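Local atomic coordinates of NADP-dependent alcohol dehydrogenase 6 (Saccharomyces cerevisiae, PDB entry 1PIW), a protein that reduces a broad range of aromatic and aliphatic aldehydes to the corresponding alcohols with NADPH, as a zinc-containing, medium-chain alcohol dehydrogenase. Residues V249-I261 and I275-K287. Numbering follows the deposited sequence.
With NAP (NADP nicotinamide-adenine-dinucleotide phosphate), chain E.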
loop_
_atom_site.group_PDB
_atom_site.type_symbol
_atom_site.label_atom_id
_atom_site.label_comp_id
_atom_site.label_asym_id
_atom_site.label_seq_id
_atom_site.Cartn_x
_atom_site.Cartn_y
_atom_site.Cartn_z
ATOM N N VAL A 249 10.495 5.075 4.257
ATOM C CA VAL A 249 11.703 5.336 3.486
ATOM C C VAL A 249 11.927 6.839 3.439
ATOM O O VAL A 249 11.095 7.577 2.919
ATOM C CB VAL A 249 11.584 4.789 2.056
ATOM C CG1 VAL A 249 12.902 4.980 1.313
ATOM C CG2 VAL A 249 11.210 3.318 2.103
ATOM N N CYS A 250 13.065 7.268 3.980
ATOM C CA CYS A 250 13.419 8.673 4.066
ATOM C C CYS A 250 14.674 9.055 3.314
ATOM O O CYS A 250 15.232 10.128 3.548
ATOM C CB CYS A 250 13.599 9.050 5.528
ATOM S SG CYS A 250 12.234 8.511 6.579
ATOM N N ALA A 251 15.117 8.192 2.412
ATOM C CA ALA A 251 16.321 8.462 1.636
ATOM C C ALA A 251 16.184 9.679 0.698
ATOM O O ALA A 251 15.083 10.003 0.255
ATOM C CB ALA A 251 16.686 7.223 0.836
ATOM N N SER A 252 17.309 10.347 0.415
ATOM C CA SER A 252 17.353 11.510 -0.490
ATOM C C SER A 252 17.214 11.052 -1.938
ATOM O O SER A 252 16.876 11.842 -2.827
ATOM C CB SER A 252 18.685 12.262 -0.368
ATOM O OG SER A 252 18.792 12.948 0.860
ATOM N N SER A 253 17.513 9.775 -2.165
ATOM C CA SER A 253 17.426 9.163 -3.481
ATOM C C SER A 253 16.885 7.751 -3.273
ATOM O O SER A 253 16.802 7.283 -2.132
ATOM C CB SER A 253 18.803 9.127 -4.145
ATOM O OG SER A 253 18.727 8.618 -5.464
ATOM N N LEU A 254 16.502 7.083 -4.361
ATOM C CA LEU A 254 15.946 5.730 -4.276
ATOM C C LEU A 254 16.772 4.694 -5.021
ATOM O O LEU A 254 16.399 3.515 -5.084
ATOM C CB LEU A 254 14.513 5.705 -4.817
ATOM C CG LEU A 254 13.454 6.419 -3.982
ATOM C CD1 LEU A 254 12.094 6.105 -4.558
ATOM C CD2 LEU A 254 13.534 5.972 -2.525
ATOM N N THR A 255 17.893 5.147 -5.577
ATOM C CA THR A 255 18.799 4.299 -6.344
ATOM C C THR A 255 19.411 3.193 -5.479
ATOM O O THR A 255 19.496 2.042 -5.902
ATOM C CB THR A 255 19.906 5.161 -6.993
ATOM O OG1 THR A 255 20.639 5.861 -5.976
ATOM C CG2 THR A 255 19.284 6.184 -7.948
ATOM N N ASP A 256 19.840 3.538 -4.270
ATOM C CA ASP A 256 20.401 2.537 -3.362
ATOM C C ASP A 256 19.295 2.040 -2.423
ATOM O O ASP A 256 19.411 2.160 -1.203
ATOM C CB ASP A 256 21.547 3.130 -2.523
ATOM C CG ASP A 256 22.846 3.287 -3.309
ATOM O OD1 ASP A 256 23.814 3.851 -2.739
ATOM O OD2 ASP A 256 22.901 2.847 -4.482
ATOM N N ILE A 257 18.218 1.503 -2.997
ATOM C CA ILE A 257 17.092 0.985 -2.214
ATOM C C ILE A 257 16.447 -0.157 -2.994
ATOM O O ILE A 257 15.907 0.061 -4.081
ATOM C CB ILE A 257 15.997 2.051 -1.971
ATOM C CG1 ILE A 257 16.590 3.322 -1.346
ATOM C CG2 ILE A 257 14.917 1.459 -1.072
ATOM C CD1 ILE A 257 16.922 3.207 0.124
ATOM N N ASP A 258 16.483 -1.366 -2.441
ATOM C CA ASP A 258 15.915 -2.511 -3.136
ATOM C C ASP A 258 14.467 -2.813 -2.776
ATOM O O ASP A 258 14.182 -3.520 -1.806
ATOM C CB ASP A 258 16.767 -3.754 -2.894
ATOM C CG ASP A 258 16.542 -4.816 -3.945
ATOM O OD1 ASP A 258 15.389 -5.269 -4.092
ATOM O OD2 ASP A 258 17.518 -5.194 -4.628
ATOM N N PHE A 259 13.549 -2.286 -3.574
ATOM C CA PHE A 259 12.138 -2.522 -3.337
ATOM C C PHE A 259 11.677 -3.897 -3.853
ATOM O O PHE A 259 10.496 -4.101 -4.150
ATOM C CB PHE A 259 11.323 -1.407 -3.988
ATOM C CG PHE A 259 11.514 -0.068 -3.341
ATOM C CD1 PHE A 259 10.920 0.217 -2.123
ATOM C CD2 PHE A 259 12.296 0.910 -3.953
ATOM C CE1 PHE A 259 11.099 1.454 -1.522
ATOM C CE2 PHE A 259 12.482 2.152 -3.359
ATOM C CZ PHE A 259 11.881 2.424 -2.141
ATOM N N ASN A 260 12.620 -4.832 -3.952
ATOM C CA ASN A 260 12.338 -6.187 -4.413
ATOM C C ASN A 260 12.656 -7.123 -3.271
ATOM O O ASN A 260 12.415 -8.332 -3.346
ATOM C CB ASN A 260 13.233 -6.559 -5.591
ATOM C CG ASN A 260 13.175 -5.548 -6.705
ATOM O OD1 ASN A 260 12.123 -5.336 -7.311
ATOM N ND2 ASN A 260 14.311 -4.910 -6.986
ATOM N N ILE A 261 13.225 -6.551 -2.216
ATOM C CA ILE A 261 13.601 -7.314 -1.038
ATOM C C ILE A 261 12.786 -6.843 0.151
ATOM O O ILE A 261 12.134 -7.635 0.827
ATOM C CB ILE A 261 15.098 -7.120 -0.703
ATOM C CG1 ILE A 261 15.934 -7.295 -1.965
ATOM C CG2 ILE A 261 15.545 -8.132 0.354
ATOM C CD1 ILE A 261 17.398 -7.003 -1.761
ATOM N N ILE A 275 8.825 8.347 1.891
ATOM C CA ILE A 275 8.651 9.756 2.176
ATOM C C ILE A 275 9.427 10.666 1.228
ATOM O O ILE A 275 9.184 11.876 1.170
ATOM C CB ILE A 275 9.071 10.010 3.642
ATOM C CG1 ILE A 275 7.815 10.281 4.473
ATOM C CG2 ILE A 275 10.183 11.062 3.735
ATOM C CD1 ILE A 275 6.793 11.174 3.799
ATOM N N SER A 276 10.326 10.067 0.452
ATOM C CA SER A 276 11.178 10.821 -0.453
ATOM C C SER A 276 10.646 11.281 -1.800
ATOM O O SER A 276 9.699 10.733 -2.366
ATOM C CB SER A 276 12.491 10.060 -0.676
ATOM O OG SER A 276 12.271 8.789 -1.258
ATOM N N ILE A 277 11.325 12.308 -2.297
ATOM C CA ILE A 277 11.046 12.942 -3.569
ATOM C C ILE A 277 12.422 13.219 -4.198
ATOM O O ILE A 277 12.983 14.314 -4.071
ATOM C CB ILE A 277 10.285 14.254 -3.335
ATOM C CG1 ILE A 277 9.067 13.970 -2.450
ATOM C CG2 ILE A 277 9.904 14.895 -4.664
ATOM C CD1 ILE A 277 8.395 15.211 -1.911
ATOM N N PRO A 278 12.988 12.211 -4.876
ATOM C CA PRO A 278 14.296 12.285 -5.533
ATOM C C PRO A 278 14.346 13.186 -6.759
ATOM O O PRO A 278 13.328 13.754 -7.171
ATOM C CB PRO A 278 14.577 10.831 -5.884
ATOM C CG PRO A 278 13.212 10.321 -6.223
ATOM C CD PRO A 278 12.362 10.896 -5.107
ATOM N N GLU A 279 15.541 13.309 -7.336
ATOM C CA GLU A 279 15.719 14.128 -8.527
ATOM C C GLU A 279 14.581 13.766 -9.480
ATOM O O GLU A 279 14.085 12.635 -9.476
ATOM C CB GLU A 279 17.079 13.844 -9.200
ATOM C CG GLU A 279 17.167 12.502 -9.963
ATOM C CD GLU A 279 18.459 12.337 -10.781
ATOM O OE1 GLU A 279 19.556 12.235 -10.176
ATOM O OE2 GLU A 279 18.375 12.307 -12.033
ATOM N N GLN A 280 14.162 14.734 -10.280
ATOM C CA GLN A 280 13.089 14.533 -11.240
ATOM C C GLN A 280 13.350 13.317 -12.128
ATOM O O GLN A 280 12.429 12.778 -12.736
ATOM C CB GLN A 280 12.972 15.768 -12.113
ATOM C CG GLN A 280 14.156 15.925 -13.027
ATOM C CD GLN A 280 14.311 17.327 -13.525
ATOM O OE1 GLN A 280 13.359 17.922 -14.022
ATOM N NE2 GLN A 280 15.523 17.871 -13.406
ATOM N N HIS A 281 14.606 12.889 -12.204
ATOM C CA HIS A 281 14.968 11.746 -13.038
ATOM C C HIS A 281 15.159 10.460 -12.250
ATOM O O HIS A 281 16.275 9.945 -12.148
ATOM C CB HIS A 281 16.246 12.052 -13.830
ATOM C CG HIS A 281 16.123 13.241 -14.727
ATOM N ND1 HIS A 281 15.251 13.279 -15.793
ATOM C CD2 HIS A 281 16.729 14.452 -14.691
ATOM C CE1 HIS A 281 15.322 14.463 -16.374
ATOM N NE2 HIS A 281 16.210 15.194 -15.724
ATOM N N GLU A 282 14.067 9.949 -11.699
ATOM C CA GLU A 282 14.096 8.711 -10.931
ATOM C C GLU A 282 12.681 8.180 -10.759
ATOM O O GLU A 282 11.712 8.943 -10.690
ATOM C CB GLU A 282 14.704 8.927 -9.540
ATOM C CG GLU A 282 16.202 9.169 -9.488
ATOM C CD GLU A 282 16.759 9.014 -8.082
ATOM O OE1 GLU A 282 17.944 9.338 -7.876
ATOM O OE2 GLU A 282 16.015 8.559 -7.185
ATOM N N MET A 283 12.571 6.863 -10.679
ATOM C CA MET A 283 11.278 6.225 -10.499
ATOM C C MET A 283 11.305 5.305 -9.269
ATOM O O MET A 283 12.366 5.010 -8.709
ATOM C CB MET A 283 10.921 5.411 -11.750
ATOM C CG MET A 283 10.919 6.204 -13.050
ATOM S SD MET A 283 9.644 7.463 -13.102
ATOM C CE MET A 283 8.178 6.434 -13.011
ATOM N N LEU A 284 10.129 4.879 -8.830
ATOM C CA LEU A 284 10.048 3.959 -7.710
ATOM C C LEU A 284 9.833 2.606 -8.405
ATOM O O LEU A 284 8.727 2.298 -8.862
ATOM C CB LEU A 284 8.865 4.329 -6.803
ATOM C CG LEU A 284 8.674 3.486 -5.540
ATOM C CD1 LEU A 284 10.004 3.303 -4.848
ATOM C CD2 LEU A 284 7.670 4.152 -4.618
ATOM N N SER A 285 10.899 1.814 -8.513
ATOM C CA SER A 285 10.817 0.526 -9.200
ATOM C C SER A 285 10.883 -0.739 -8.341
ATOM O O SER A 285 11.646 -0.827 -7.368
ATOM C CB SER A 285 11.896 0.459 -10.280
ATOM O OG SER A 285 11.689 1.461 -11.259
ATOM N N LEU A 286 10.077 -1.725 -8.733
ATOM C CA LEU A 286 10.008 -3.004 -8.040
ATOM C C LEU A 286 9.150 -4.013 -8.798
ATOM O O LEU A 286 8.223 -3.638 -9.522
ATOM C CB LEU A 286 9.449 -2.810 -6.624
ATOM C CG LEU A 286 8.125 -2.054 -6.437
ATOM C CD1 LEU A 286 6.951 -2.847 -7.005
ATOM C CD2 LEU A 286 7.916 -1.803 -4.953
ATOM N N LYS A 287 9.481 -5.292 -8.628
ATOM C CA LYS A 287 8.746 -6.387 -9.253
ATOM C C LYS A 287 7.577 -6.646 -8.311
ATOM O O LYS A 287 7.753 -7.225 -7.239
ATOM C CB LYS A 287 9.635 -7.630 -9.355
ATOM C CG LYS A 287 10.960 -7.390 -10.091
ATOM C CD LYS A 287 11.812 -8.658 -10.213
ATOM C CE LYS A 287 12.244 -9.197 -8.851
ATOM N NZ LYS A 287 13.066 -10.441 -8.969
HETATM P PA NAP E . 19.117 14.323 4.365
HETATM O O1A NAP E . 19.141 14.861 3.051
HETATM O O2A NAP E . 19.744 14.942 5.616
HETATM O O5B NAP E . 19.667 12.825 4.286
HETATM C C5B NAP E . 19.041 11.898 3.359
HETATM C C4B NAP E . 19.544 10.551 3.908
HETATM O O4B NAP E . 18.965 9.453 3.062
HETATM C C3B NAP E . 21.074 10.291 3.812
HETATM O O3B NAP E . 21.675 10.713 5.046
HETATM C C2B NAP E . 21.152 8.800 3.545
HETATM O O2B NAP E . 21.035 7.988 4.707
HETATM C C1B NAP E . 19.958 8.542 2.584
HETATM N N9A NAP E . 20.403 8.687 1.169
HETATM C C8A NAP E . 20.968 9.730 0.455
HETATM N N7A NAP E . 21.234 9.446 -0.816
HETATM C C5A NAP E . 20.818 8.129 -0.948
HETATM C C6A NAP E . 20.849 7.272 -2.074
HETATM N N6A NAP E . 21.307 7.565 -3.300
HETATM N N1A NAP E . 20.353 5.973 -1.913
HETATM C C2A NAP E . 19.847 5.549 -0.676
HETATM N N3A NAP E . 19.802 6.365 0.454
HETATM C C4A NAP E . 20.300 7.653 0.272
HETATM O O3 NAP E . 17.642 14.032 4.816
HETATM P PN NAP E . 16.260 14.693 4.509
HETATM O O1N NAP E . 16.365 16.155 4.491
HETATM O O2N NAP E . 15.344 14.101 5.494
HETATM O O5D NAP E . 15.965 14.185 3.059
HETATM C C5D NAP E . 14.994 14.913 2.301
HETATM C C4D NAP E . 14.258 13.946 1.444
HETATM O O4D NAP E . 12.906 13.874 1.959
HETATM C C3D NAP E . 14.142 14.445 -0.018
HETATM O O3D NAP E . 14.279 13.376 -0.973
HETATM C C2D NAP E . 12.787 15.114 -0.040
HETATM O O2D NAP E . 12.209 15.145 -1.320
HETATM C C1D NAP E . 11.978 14.304 0.908
HETATM P P2B NAP E . 21.885 6.650 4.946
HETATM O O1X NAP E . 21.137 5.554 4.212
HETATM O O2X NAP E . 23.181 7.002 4.319
HETATM O O3X NAP E . 21.877 6.436 6.426
#
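The ring of Phe259 is covered on one face by Leu284, whose CD1 methyl makes a CH-pi contact, and on the opposite face by CG2 of Ile257; CD2 of Leu254 meets its edge in plane. The other methyl of Leu254, CD1, packs on CD1 of Leu284 at 3.5 Å. The second flat group, the carboxylate of Glu282, reaches the 249-261 loop on an extended chain and takes two bonds on its syn sides: Ser253 OG donates to OE1 (2.6 Å) and the backbone N of Leu254 to OE2 (3.2 Å). The Ser253 hydroxyl is turned to the carboxylate by a chi1 of -176°, which sets OG opposite the backbone N and beside the carbonyl carbon. Without the carboxylate, as with an alanine here in place of Glu282, the Leu254 amide and Ser253 hydroxyl would probably lose the oxygens that receive them, leaving the serine side chain free to turn. Next door, Thr255 OG1 accepts from N6A of NADP at 3.2 Å. Farther along, the amide of Asn260 presents OD1 to Lys287 N (3.0 Å), which lies nearly on the line of the C=O bond. At the opposite end Ile275 N donates to Val249 O, where the loops leave neighbouring parallel strands 244-249 and 270-274 of the Rossmann fold and flank the cofactor. Leu284 and Leu286 also rest on Ile296 of strand 295-298, while strand 284-286 pairs antiparallel with a strand of the second subunit, continuing the sheet across the dimer.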